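Local coordinates for SH2 domain-containing protein 3C (PDB 3T6G) that acts as a signalling adapter in integrin-mediated cell adhesion and migration, its closed Cdc25-homology domain being incapable of canonical nucleotide exchange but needed to bind BCAR1, at residues M109-I114 with A158-L163; S120-A125 with R171-E176; K130-A135 with I179-K184; E164-T169 with K313-V318. The protein carries 2 engineered substitutions. All coordinates share one frame; numbering follows the deposited sequence.

Contact 1: residues M109-I114 with A158-L163; sequences MLAVDI and AQISRL
Ile160 points from the short helix 158-161 at helix 93-115 and meets it through Ala111 and Ile114, which lie about one turn apart on the same flank. The backbones come closest at Ala111 and Ile160, whose CA atoms are 6.9 Å apart, a spacing that the small methyl of Ala111 permits. The two branches of the isoleucine are used differently. With CG1 anti to the carbonyl carbon (chi1 -67°), the longer branch is the one that reaches across, while CG2 makes no close approach to 109-114. Along that branch, Ile160 CG1 rests against Ala111 CB at 4.0 Å. The terminal Ile160 CD1 then sits 4.0 Å from Ala111 O and 4.2 Å from Ile114 CG2, filling the step between the two side chains. Ala111 bears its methyl obliquely to this approach, whereas the CB of Ile114 is directed at the opposing segment. Outside the pair, Ala111 also touches Met157, and Val112 packs on Phe303 of helix 296-314. No hydrogen bond or ion pair crosses between 109-114 and 158-163, and all three touching residues are buried, which implies that their direct attraction is dispersion and the exclusion of water, with little directional constraint.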
# COMPACT_ATOMS: atom_id res chain seq x y z
N MET A 109 1.02 -16.85 -2.71
CA MET A 109 0.60 -17.95 -1.84
C MET A 109 -0.73 -18.48 -2.33
O MET A 109 -0.87 -19.66 -2.63
CB MET A 109 0.46 -17.45 -0.39
CG MET A 109 -0.15 -18.46 0.59
SD MET A 109 1.09 -19.70 0.94
CE MET A 109 0.50 -20.35 2.50
N LEU A 110 -1.72 -17.59 -2.40
CA LEU A 110 -3.04 -17.94 -2.91
C LEU A 110 -2.98 -18.55 -4.33
O LEU A 110 -3.66 -19.53 -4.60
CB LEU A 110 -3.98 -16.72 -2.85
CG LEU A 110 -4.14 -16.28 -1.39
CD1 LEU A 110 -5.09 -15.11 -1.19
CD2 LEU A 110 -4.60 -17.47 -0.59
N ALA A 111 -2.15 -18.00 -5.21
CA ALA A 111 -2.07 -18.53 -6.57
C ALA A 111 -1.50 -19.95 -6.59
O ALA A 111 -1.94 -20.79 -7.37
CB ALA A 111 -1.24 -17.61 -7.46
N VAL A 112 -0.53 -20.20 -5.72
CA VAL A 112 0.12 -21.50 -5.65
C VAL A 112 -0.82 -22.60 -5.12
O VAL A 112 -0.70 -23.79 -5.46
CB VAL A 112 1.38 -21.42 -4.77
CG1 VAL A 112 1.95 -22.81 -4.50
CG2 VAL A 112 2.41 -20.50 -5.40
N ASP A 113 -1.75 -22.21 -4.26
CA ASP A 113 -2.65 -23.17 -3.66
C ASP A 113 -3.55 -23.60 -4.79
O ASP A 113 -3.81 -24.79 -4.98
CB ASP A 113 -3.47 -22.50 -2.56
CG ASP A 113 -4.35 -23.48 -1.81
OD1 ASP A 113 -3.89 -24.62 -1.60
OD2 ASP A 113 -5.48 -23.10 -1.43
N ILE A 114 -4.00 -22.62 -5.56
CA ILE A 114 -4.85 -22.86 -6.71
C ILE A 114 -4.19 -23.76 -7.76
O ILE A 114 -4.79 -24.75 -8.19
CB ILE A 114 -5.33 -21.56 -7.33
CG1 ILE A 114 -6.21 -20.83 -6.31
CG2 ILE A 114 -6.10 -21.86 -8.61
CD1 ILE A 114 -6.89 -19.60 -6.81
N ALA A 158 -1.70 -13.50 -14.60
CA ALA A 158 -1.90 -14.11 -15.91
C ALA A 158 -1.98 -15.62 -15.74
O ALA A 158 -2.77 -16.29 -16.40
CB ALA A 158 -0.77 -13.73 -16.88
N GLN A 159 -1.19 -16.15 -14.82
CA GLN A 159 -1.07 -17.59 -14.67
C GLN A 159 -2.36 -18.24 -14.17
O GLN A 159 -2.57 -19.45 -14.35
CB GLN A 159 0.11 -17.94 -13.76
CG GLN A 159 1.47 -17.68 -14.36
CD GLN A 159 2.01 -16.30 -14.01
OE1 GLN A 159 1.25 -15.34 -13.83
NE2 GLN A 159 3.33 -16.19 -13.92
N ILE A 160 -3.22 -17.45 -13.53
CA ILE A 160 -4.48 -17.96 -13.01
C ILE A 160 -5.61 -17.67 -13.99
O ILE A 160 -6.52 -18.48 -14.16
CB ILE A 160 -4.83 -17.38 -11.61
CG1 ILE A 160 -3.84 -17.88 -10.54
CG2 ILE A 160 -6.24 -17.74 -11.21
CD1 ILE A 160 -3.47 -19.34 -10.73
N SER A 161 -5.55 -16.52 -14.64
CA SER A 161 -6.67 -16.07 -15.45
C SER A 161 -6.72 -16.80 -16.80
O SER A 161 -7.73 -16.72 -17.49
CB SER A 161 -6.67 -14.55 -15.63
OG SER A 161 -5.50 -14.13 -16.30
N ARG A 162 -5.66 -17.52 -17.14
CA ARG A 162 -5.61 -18.33 -18.35
C ARG A 162 -6.06 -19.78 -18.14
O ARG A 162 -5.97 -20.59 -19.06
CB ARG A 162 -4.19 -18.39 -18.89
CG ARG A 162 -3.19 -18.79 -17.80
CD ARG A 162 -1.96 -19.45 -18.38
NE ARG A 162 -2.28 -20.70 -19.05
CZ ARG A 162 -1.67 -21.11 -20.15
NH1 ARG A 162 -0.73 -20.34 -20.68
NH2 ARG A 162 -1.99 -22.26 -20.72
N LEU A 163 -6.52 -20.12 -16.94
CA LEU A 163 -6.99 -21.49 -16.72
C LEU A 163 -8.42 -21.60 -17.25
O LEU A 163 -9.40 -21.55 -16.49
CB LEU A 163 -6.90 -21.85 -15.25
CG LEU A 163 -5.50 -21.73 -14.64
CD1 LEU A 163 -5.60 -21.87 -13.13
CD2 LEU A 163 -4.52 -22.75 -15.21

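Contact 2: residues S120-A125 with R171-E176; sequences SAEERA and RQRHTE
Glu122 and Arg173 meet where the start of helix 121-140 faces the junction of helices 164-173 and 175-193 in this all-helical Ras-GEF fold. Their side chains cross at about a right angle, yet the flat ends stack: carboxylate and guanidinium planes are 13° apart, with Glu122 CD 3.9 Å above the centre of the guanidinium. The salt bridge is therefore a long one, Glu122 OE2 to Arg173 NH1 at 4.0 Å, and purely electrostatic, since no N-H is aimed at the oxygen. Closer in, Glu122 CG lies 3.6 Å from Arg173 NE. Beside this pair, Ala125 CB approaches His174 CD2 at 4.2 Å. One water joins both halves, donating to Glu122 O at 2.6 Å, accepting from Arg173 NE at 3.2 Å and bonding to His174 NE2 at 2.9 Å. In the next shell, the His174 ring has Arg173 CB over one face and stacks with His129. With an alanine in place of His174, the water would probably lose one of its three holders and His129 its stacking partner. Behind Glu122, the N-cap Ser120 sets the helix start: its OG accepts a weak but nearly straight bond from Glu123 N at 3.3 Å.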
# COMPACT_ATOMS: atom_id res chain seq x y z
N SER A 120 -8.55 -31.72 -10.74
CA SER A 120 -9.27 -31.52 -11.98
C SER A 120 -9.72 -30.08 -12.06
O SER A 120 -9.78 -29.39 -11.05
CB SER A 120 -10.48 -32.46 -12.06
OG SER A 120 -11.45 -32.13 -11.08
N ALA A 121 -10.05 -29.62 -13.26
CA ALA A 121 -10.53 -28.27 -13.44
C ALA A 121 -11.75 -28.08 -12.55
O ALA A 121 -12.02 -26.98 -12.07
CB ALA A 121 -10.88 -28.01 -14.90
N GLU A 122 -12.47 -29.16 -12.30
CA GLU A 122 -13.69 -29.09 -11.50
C GLU A 122 -13.46 -28.81 -10.00
O GLU A 122 -14.17 -28.00 -9.40
CB GLU A 122 -14.49 -30.37 -11.69
CG GLU A 122 -15.95 -30.24 -11.37
CD GLU A 122 -16.71 -31.50 -11.76
OE1 GLU A 122 -16.81 -32.40 -10.89
OE2 GLU A 122 -17.17 -31.59 -12.93
N GLU A 123 -12.48 -29.48 -9.39
CA GLU A 123 -12.06 -29.14 -8.02
C GLU A 123 -11.47 -27.74 -7.95
O GLU A 123 -11.81 -26.96 -7.05
CB GLU A 123 -11.00 -30.11 -7.51
CG GLU A 123 -11.52 -31.47 -7.12
CD GLU A 123 -10.38 -32.40 -6.74
OE1 GLU A 123 -9.49 -31.96 -5.97
OE2 GLU A 123 -10.39 -33.55 -7.25
N ARG A 124 -10.55 -27.46 -8.88
CA ARG A 124 -9.95 -26.15 -9.00
C ARG A 124 -10.99 -25.03 -9.09
O ARG A 124 -10.86 -24.01 -8.41
CB ARG A 124 -9.05 -26.09 -10.21
CG ARG A 124 -7.61 -26.35 -9.91
CD ARG A 124 -6.78 -25.51 -10.85
NE ARG A 124 -7.19 -25.75 -12.22
CZ ARG A 124 -7.01 -26.90 -12.84
NH1 ARG A 124 -6.43 -27.91 -12.21
NH2 ARG A 124 -7.41 -27.05 -14.11
N ALA A 125 -12.02 -25.21 -9.91
CA ALA A 125 -13.08 -24.21 -10.02
C ALA A 125 -13.68 -23.92 -8.66
O ALA A 125 -13.88 -22.76 -8.30
CB ALA A 125 -14.19 -24.66 -11.01
N ARG A 171 -18.01 -20.81 -14.36
CA ARG A 171 -19.17 -20.19 -14.96
C ARG A 171 -20.36 -21.16 -14.95
O ARG A 171 -21.51 -20.75 -14.80
CB ARG A 171 -18.84 -19.75 -16.38
CG ARG A 171 -18.90 -18.25 -16.61
CD ARG A 171 -18.03 -17.84 -17.80
NE ARG A 171 -16.76 -17.30 -17.34
CZ ARG A 171 -15.61 -17.38 -18.01
NH1 ARG A 171 -15.57 -18.01 -19.19
NH2 ARG A 171 -14.51 -16.84 -17.49
N GLN A 172 -20.06 -22.44 -15.12
CA GLN A 172 -21.10 -23.47 -15.16
C GLN A 172 -21.65 -23.81 -13.79
O GLN A 172 -22.86 -23.84 -13.58
CB GLN A 172 -20.57 -24.74 -15.82
CG GLN A 172 -20.68 -24.74 -17.34
CD GLN A 172 -19.82 -25.82 -17.98
OE1 GLN A 172 -19.25 -26.68 -17.29
NE2 GLN A 172 -19.72 -25.77 -19.30
N ARG A 173 -20.73 -24.05 -12.85
CA ARG A 173 -21.08 -24.64 -11.56
C ARG A 173 -21.22 -23.63 -10.43
O ARG A 173 -21.88 -23.90 -9.43
CB ARG A 173 -20.02 -25.67 -11.18
CG ARG A 173 -20.00 -26.87 -12.09
CD ARG A 173 -18.84 -27.80 -11.75
NE ARG A 173 -19.08 -28.58 -10.54
CZ ARG A 173 -19.89 -29.64 -10.47
NH1 ARG A 173 -20.57 -30.05 -11.54
NH2 ARG A 173 -20.03 -30.28 -9.31
N HIS A 174 -20.57 -22.48 -10.58
CA HIS A 174 -20.57 -21.47 -9.54
C HIS A 174 -20.97 -20.15 -10.15
O HIS A 174 -20.26 -19.15 -10.06
CB HIS A 174 -19.19 -21.38 -8.91
CG HIS A 174 -18.64 -22.71 -8.52
ND1 HIS A 174 -19.04 -23.37 -7.38
CD2 HIS A 174 -17.74 -23.51 -9.14
CE1 HIS A 174 -18.38 -24.51 -7.29
NE2 HIS A 174 -17.59 -24.63 -8.35
N THR A 175 -22.14 -20.15 -10.75
CA THR A 175 -22.55 -19.02 -11.55
C THR A 175 -22.63 -17.73 -10.73
O THR A 175 -22.17 -16.68 -11.20
CB THR A 175 -23.85 -19.31 -12.27
OG1 THR A 175 -23.74 -20.57 -12.94
CG2 THR A 175 -24.14 -18.20 -13.26
N GLU A 176 -23.19 -17.79 -9.53
CA GLU A 176 -23.24 -16.59 -8.70
C GLU A 176 -21.84 -16.06 -8.42
O GLU A 176 -21.60 -14.86 -8.52
CB GLU A 176 -23.97 -16.83 -7.38
CG GLU A 176 -25.47 -16.62 -7.49
CD GLU A 176 -26.10 -16.21 -6.16
OE1 GLU A 176 -25.35 -15.83 -5.23
OE2 GLU A 176 -27.34 -16.28 -6.06
O HOH W 1 -16.60 -27.30 -9.05

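Contact 3: residues K130-A135 with I179-K184; sequences KTIQLA and ILYEKK
Ile132, on helix 121-140, is the residue that meets helix 175-193, touching Leu180 and Tyr181; the CA atoms of Ile132 and Tyr181 are 6.7 Å apart, the closest backbone approach of the two segments. Lys130, at the start of the segment, is turned to another neighbour, its NZ bonding to Val48 O. Thr131 follows with its OG1 bonded to Leu127 O one turn back in the same helix, and its side chain touches Leu155. Next, Ile132 spreads its two branches over two partners. Its longer branch lies beside the backbone N (chi1 -73°) and runs along the base of the tyrosine: Ile132 CG1 is 4.0 Å from Tyr181 CD1, and Ile132 CD1 is 4.0 Å from Tyr181 CB. The other branch goes to the leucine, with Ile132 CG2 at 4.3 Å from Leu180 CD2. Tyr181 crosses Ile132 at about a right angle; its CG is anti to the backbone N (chi1 -178°), which carries the ring past the isoleucine toward Met152 and Leu155 of helix 145-155. Further on, Ala135 packs against Val151 of that same helix. No hydrogen bond crosses between the two segments. One branched aliphatic residue set against a leucine and an aromatic from the facing helix is helix-to-helix core packing, here within the all-alpha Ras-GEF fold of the Cdc25-homology domain.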
# COMPACT_ATOMS: atom_id res chain seq x y z
N LYS A 130 -13.97 -20.27 -4.00
CA LYS A 130 -13.79 -20.01 -2.59
C LYS A 130 -12.81 -18.86 -2.40
O LYS A 130 -12.98 -18.02 -1.51
CB LYS A 130 -13.29 -21.27 -1.89
CG LYS A 130 -13.33 -21.18 -0.38
CD LYS A 130 -12.45 -22.22 0.25
CE LYS A 130 -12.50 -22.11 1.75
NZ LYS A 130 -11.38 -22.88 2.33
N THR A 131 -11.78 -18.81 -3.23
CA THR A 131 -10.91 -17.63 -3.25
C THR A 131 -11.72 -16.34 -3.47
O THR A 131 -11.50 -15.35 -2.79
CB THR A 131 -9.85 -17.75 -4.32
OG1 THR A 131 -9.13 -18.96 -4.12
CG2 THR A 131 -8.90 -16.59 -4.20
N ILE A 132 -12.65 -16.36 -4.41
CA ILE A 132 -13.57 -15.25 -4.65
C ILE A 132 -14.44 -14.92 -3.44
O ILE A 132 -14.63 -13.75 -3.10
CB ILE A 132 -14.46 -15.52 -5.91
CG1 ILE A 132 -13.63 -15.37 -7.18
CG2 ILE A 132 -15.69 -14.59 -5.97
CD1 ILE A 132 -14.17 -16.19 -8.33
N GLN A 133 -15.00 -15.95 -2.81
CA GLN A 133 -15.72 -15.77 -1.55
C GLN A 133 -14.80 -15.10 -0.51
O GLN A 133 -15.22 -14.18 0.20
CB GLN A 133 -16.24 -17.12 -1.04
CG GLN A 133 -17.41 -17.73 -1.86
OE1 GLN A 133 -17.27 -19.86 -0.71
NE2 GLN A 133 -19.32 -19.03 -1.11
N LEU A 134 -13.55 -15.54 -0.41
CA LEU A 134 -12.61 -14.87 0.48
C LEU A 134 -12.48 -13.38 0.13
O LEU A 134 -12.49 -12.53 1.02
CB LEU A 134 -11.22 -15.54 0.47
CG LEU A 134 -10.15 -14.76 1.26
CD1 LEU A 134 -10.69 -14.34 2.63
CD2 LEU A 134 -8.82 -15.52 1.42
N ALA A 135 -12.36 -13.06 -1.15
CA ALA A 135 -12.23 -11.66 -1.55
C ALA A 135 -13.51 -10.88 -1.26
O ALA A 135 -13.46 -9.72 -0.88
CB ALA A 135 -11.83 -11.53 -3.00
N ILE A 179 -20.13 -14.22 -11.50
CA ILE A 179 -20.74 -12.91 -11.75
C ILE A 179 -20.27 -11.91 -10.70
O ILE A 179 -19.91 -10.78 -11.02
CB ILE A 179 -22.29 -12.97 -11.70
CG1 ILE A 179 -22.83 -14.01 -12.69
CG2 ILE A 179 -22.91 -11.62 -12.05
CD1 ILE A 179 -24.34 -14.03 -12.74
N LEU A 180 -20.29 -12.35 -9.45
CA LEU A 180 -19.87 -11.52 -8.35
C LEU A 180 -18.48 -10.92 -8.67
O LEU A 180 -18.27 -9.71 -8.58
CB LEU A 180 -19.84 -12.34 -7.07
CG LEU A 180 -19.55 -11.53 -5.81
CD1 LEU A 180 -20.78 -10.73 -5.46
CD2 LEU A 180 -19.13 -12.44 -4.64
N TYR A 181 -17.57 -11.80 -9.08
CA TYR A 181 -16.21 -11.41 -9.44
C TYR A 181 -16.16 -10.40 -10.59
O TYR A 181 -15.56 -9.33 -10.46
CB TYR A 181 -15.40 -12.65 -9.81
CG TYR A 181 -13.97 -12.37 -10.16
CD1 TYR A 181 -13.08 -11.94 -9.19
CD2 TYR A 181 -13.49 -12.53 -11.45
CE1 TYR A 181 -11.75 -11.67 -9.51
CE2 TYR A 181 -12.16 -12.27 -11.77
CZ TYR A 181 -11.30 -11.84 -10.80
OH TYR A 181 -9.98 -11.58 -11.10
N GLU A 182 -16.80 -10.75 -11.71
CA GLU A 182 -16.72 -9.96 -12.94
C GLU A 182 -17.46 -8.65 -12.83
O GLU A 182 -17.04 -7.63 -13.39
CB GLU A 182 -17.28 -10.73 -14.14
CG GLU A 182 -16.34 -11.77 -14.69
CD GLU A 182 -15.04 -11.17 -15.18
OE1 GLU A 182 -15.09 -10.08 -15.80
OE2 GLU A 182 -13.97 -11.79 -14.94
N LYS A 183 -18.58 -8.69 -12.12
CA LYS A 183 -19.54 -7.61 -12.16
C LYS A 183 -19.58 -6.77 -10.88
O LYS A 183 -20.17 -5.69 -10.87
CB LYS A 183 -20.93 -8.16 -12.49
CG LYS A 183 -21.10 -8.63 -13.94
CD LYS A 183 -21.09 -7.46 -14.92
CE LYS A 183 -21.34 -7.92 -16.35
NZ LYS A 183 -21.33 -6.77 -17.32
N LYS A 184 -18.98 -7.26 -9.80
CA LYS A 184 -19.01 -6.52 -8.54
C LYS A 184 -17.63 -6.19 -8.03
O LYS A 184 -17.27 -5.03 -7.87
CB LYS A 184 -19.79 -7.29 -7.47
CG LYS A 184 -21.25 -7.55 -7.84
CD LYS A 184 -22.07 -6.28 -7.89
CE LYS A 184 -23.47 -6.54 -8.44
NZ LYS A 184 -24.12 -5.28 -8.91

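Contact 4: residues E164-T169 with K313-V318; sequences EQTWVT and KLEPAV
Gln165, in the first turn of helix 164-173, and Glu315, where the chain leaves helix 296-314 and turns out of helical geometry, bring their CA atoms to within 7.4 Å. The arrangement is a carboxylate received at a helix N-terminus, and it joins the C-terminal end of the Ras-GEF fold to a helix more than 140 residues earlier. Glu315 is buried; its CB is directed toward the helix start, and with CG beside the backbone N (chi1 -49°) and the chain extended beyond, the carboxylate reaches the first-turn amides. Its two oxygens are shared out. Gln165 N gives its hydrogen to Glu315 OE1 at 2.8 Å, on the syn side and 23° out of the carboxylate plane. Thr166 N reaches Glu315 OE2, also syn, at 3.2 Å. Both bonds are bent, with N-H...O angles of 137°. Glu164 N is close to OE1 as well, but too poorly angled to count as bonded. Gln165 CB lies over one face of the carboxylate, offset toward Glu315 OE1, from which it is 3.2 Å away. From outside the segments, Arg124 forms a salt bridge with OE2, so this oxygen is held by two threonine donors and a guanidinium; those donors and the positive end of the helix probably stabilise the charged form. An alanine in place of Glu315 would probably leave Gln165 N and Thr166 N without these acceptors and Arg124 without its buried counter-charge. The shortest bond is from the threonine hydroxyl, Thr166 OG1 to Glu315 OE2 at 2.6 Å, nearly along the C-O direction; this OG1 in turn accepts from Arg124 NE.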
# COMPACT_ATOMS: atom_id res chain seq x y z
N GLU A 164 -8.52 -21.72 -18.57
CA GLU A 164 -9.80 -21.56 -19.24
C GLU A 164 -10.78 -22.62 -18.80
O GLU A 164 -11.95 -22.32 -18.54
CB GLU A 164 -9.61 -21.62 -20.75
CG GLU A 164 -10.82 -21.10 -21.50
CD GLU A 164 -10.70 -21.32 -22.97
OE1 GLU A 164 -11.68 -21.05 -23.70
OE2 GLU A 164 -9.62 -21.79 -23.40
N GLN A 165 -10.31 -23.87 -18.72
CA GLN A 165 -11.14 -24.96 -18.24
C GLN A 165 -11.71 -24.60 -16.88
O GLN A 165 -12.91 -24.79 -16.64
CB GLN A 165 -10.35 -26.27 -18.14
CG GLN A 165 -10.04 -26.94 -19.48
CD GLN A 165 -9.48 -28.35 -19.31
OE1 GLN A 165 -10.07 -29.19 -18.62
NE2 GLN A 165 -8.33 -28.61 -19.91
N THR A 166 -10.86 -24.06 -15.99
CA THR A 166 -11.29 -23.69 -14.64
C THR A 166 -12.33 -22.57 -14.65
O THR A 166 -13.36 -22.67 -13.98
CB THR A 166 -10.09 -23.29 -13.74
OG1 THR A 166 -9.04 -24.26 -13.85
CG2 THR A 166 -10.51 -23.16 -12.29
N TRP A 167 -12.08 -21.51 -15.42
CA TRP A 167 -13.05 -20.40 -15.52
C TRP A 167 -14.39 -20.77 -16.17
O TRP A 167 -15.45 -20.37 -15.68
CB TRP A 167 -12.42 -19.18 -16.21
CG TRP A 167 -11.39 -18.60 -15.37
CD1 TRP A 167 -10.06 -18.87 -15.41
CD2 TRP A 167 -11.59 -17.68 -14.29
NE1 TRP A 167 -9.41 -18.17 -14.43
CE2 TRP A 167 -10.33 -17.43 -13.72
CE3 TRP A 167 -12.72 -17.05 -13.75
CZ2 TRP A 167 -10.15 -16.56 -12.64
CZ3 TRP A 167 -12.55 -16.19 -12.68
CH2 TRP A 167 -11.27 -15.94 -12.13
N VAL A 168 -14.34 -21.52 -17.27
CA VAL A 168 -15.57 -22.00 -17.90
C VAL A 168 -16.39 -22.79 -16.87
O VAL A 168 -17.58 -22.53 -16.67
CB VAL A 168 -15.29 -22.91 -19.11
CG1 VAL A 168 -16.52 -23.73 -19.43
CG2 VAL A 168 -14.84 -22.09 -20.32
N THR A 169 -15.74 -23.74 -16.21
CA THR A 169 -16.45 -24.55 -15.23
C THR A 169 -16.90 -23.75 -14.00
O THR A 169 -17.90 -24.12 -13.37
CB THR A 169 -15.70 -25.87 -14.91
OG1 THR A 169 -16.07 -26.35 -13.61
CG2 THR A 169 -14.23 -25.69 -14.97
N LYS A 313 1.29 -26.92 -17.24
CA LYS A 313 1.20 -28.35 -16.97
C LYS A 313 -0.23 -28.70 -16.68
O LYS A 313 -0.75 -29.73 -17.12
CB LYS A 313 2.05 -28.73 -15.76
CG LYS A 313 3.54 -28.70 -16.00
CD LYS A 313 4.11 -30.09 -16.30
CE LYS A 313 5.64 -30.05 -16.38
NZ LYS A 313 6.25 -31.40 -16.53
N LEU A 314 -0.88 -27.83 -15.91
CA LEU A 314 -2.27 -28.03 -15.55
C LEU A 314 -3.15 -27.98 -16.78
O LEU A 314 -3.76 -28.98 -17.16
CB LEU A 314 -2.70 -26.98 -14.54
CG LEU A 314 -3.02 -27.50 -13.15
CD1 LEU A 314 -2.15 -28.69 -12.78
CD2 LEU A 314 -2.88 -26.38 -12.14
N GLU A 315 -3.22 -26.81 -17.42
CA GLU A 315 -3.98 -26.65 -18.66
C GLU A 315 -3.07 -26.16 -19.78
O GLU A 315 -2.92 -24.96 -19.97
CB GLU A 315 -5.17 -25.70 -18.46
CG GLU A 315 -6.02 -26.02 -17.23
CD GLU A 315 -7.26 -25.16 -17.11
OE1 GLU A 315 -7.68 -24.58 -18.13
OE2 GLU A 315 -7.82 -25.06 -15.99
N PRO A 316 -2.47 -27.10 -20.54
CA PRO A 316 -1.54 -26.81 -21.64
C PRO A 316 -2.14 -25.90 -22.71
O PRO A 316 -3.34 -26.00 -22.99
CB PRO A 316 -1.25 -28.19 -22.23
CG PRO A 316 -1.47 -29.14 -21.07
CD PRO A 316 -2.65 -28.56 -20.36
N ALA A 317 -1.30 -25.05 -23.30
CA ALA A 317 -1.72 -24.07 -24.32
C ALA A 317 -1.74 -24.61 -25.76
O ALA A 317 -2.72 -24.41 -26.47
CB ALA A 317 -0.83 -22.83 -24.23
N VAL A 318 -0.66 -25.26 -26.17
CA VAL A 318 -0.47 -25.80 -27.53
C VAL A 318 -1.42 -25.26 -28.60
O VAL A 318 -1.17 -25.40 -29.80
CB VAL A 318 -0.54 -27.34 -27.54
CG1 VAL A 318 -0.47 -27.85 -28.97
CG2 VAL A 318 0.59 -27.92 -26.70

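Overall arrangement
The four contacts form a continuous patch of the helical domain, their centres 11 to 19 Å apart, with contacts 1 and 4 nearest. Contact 1 runs directly into contact 4: Trp167 NE1 lies 2.9 Å from Ile160 O, a probable hydrogen bond, and Arg162 NH2 lies 3.0 Å from Glu315 O, another. Contact 2 supplies Arg124, whose NH2 is 2.8 Å from Glu315 OE2. Trp167 also extends to contact 3, its CH2 3.8 Å from Tyr181 CE2. Contacts 1 and 3 meet at Ile114 CD1 and Thr131 OG1, 3.5 Å apart. Contacts 2 and 3 share helices 121-140 and 175-193, the centres of the two contacts being 13 Å apart. No bound ligand is involved.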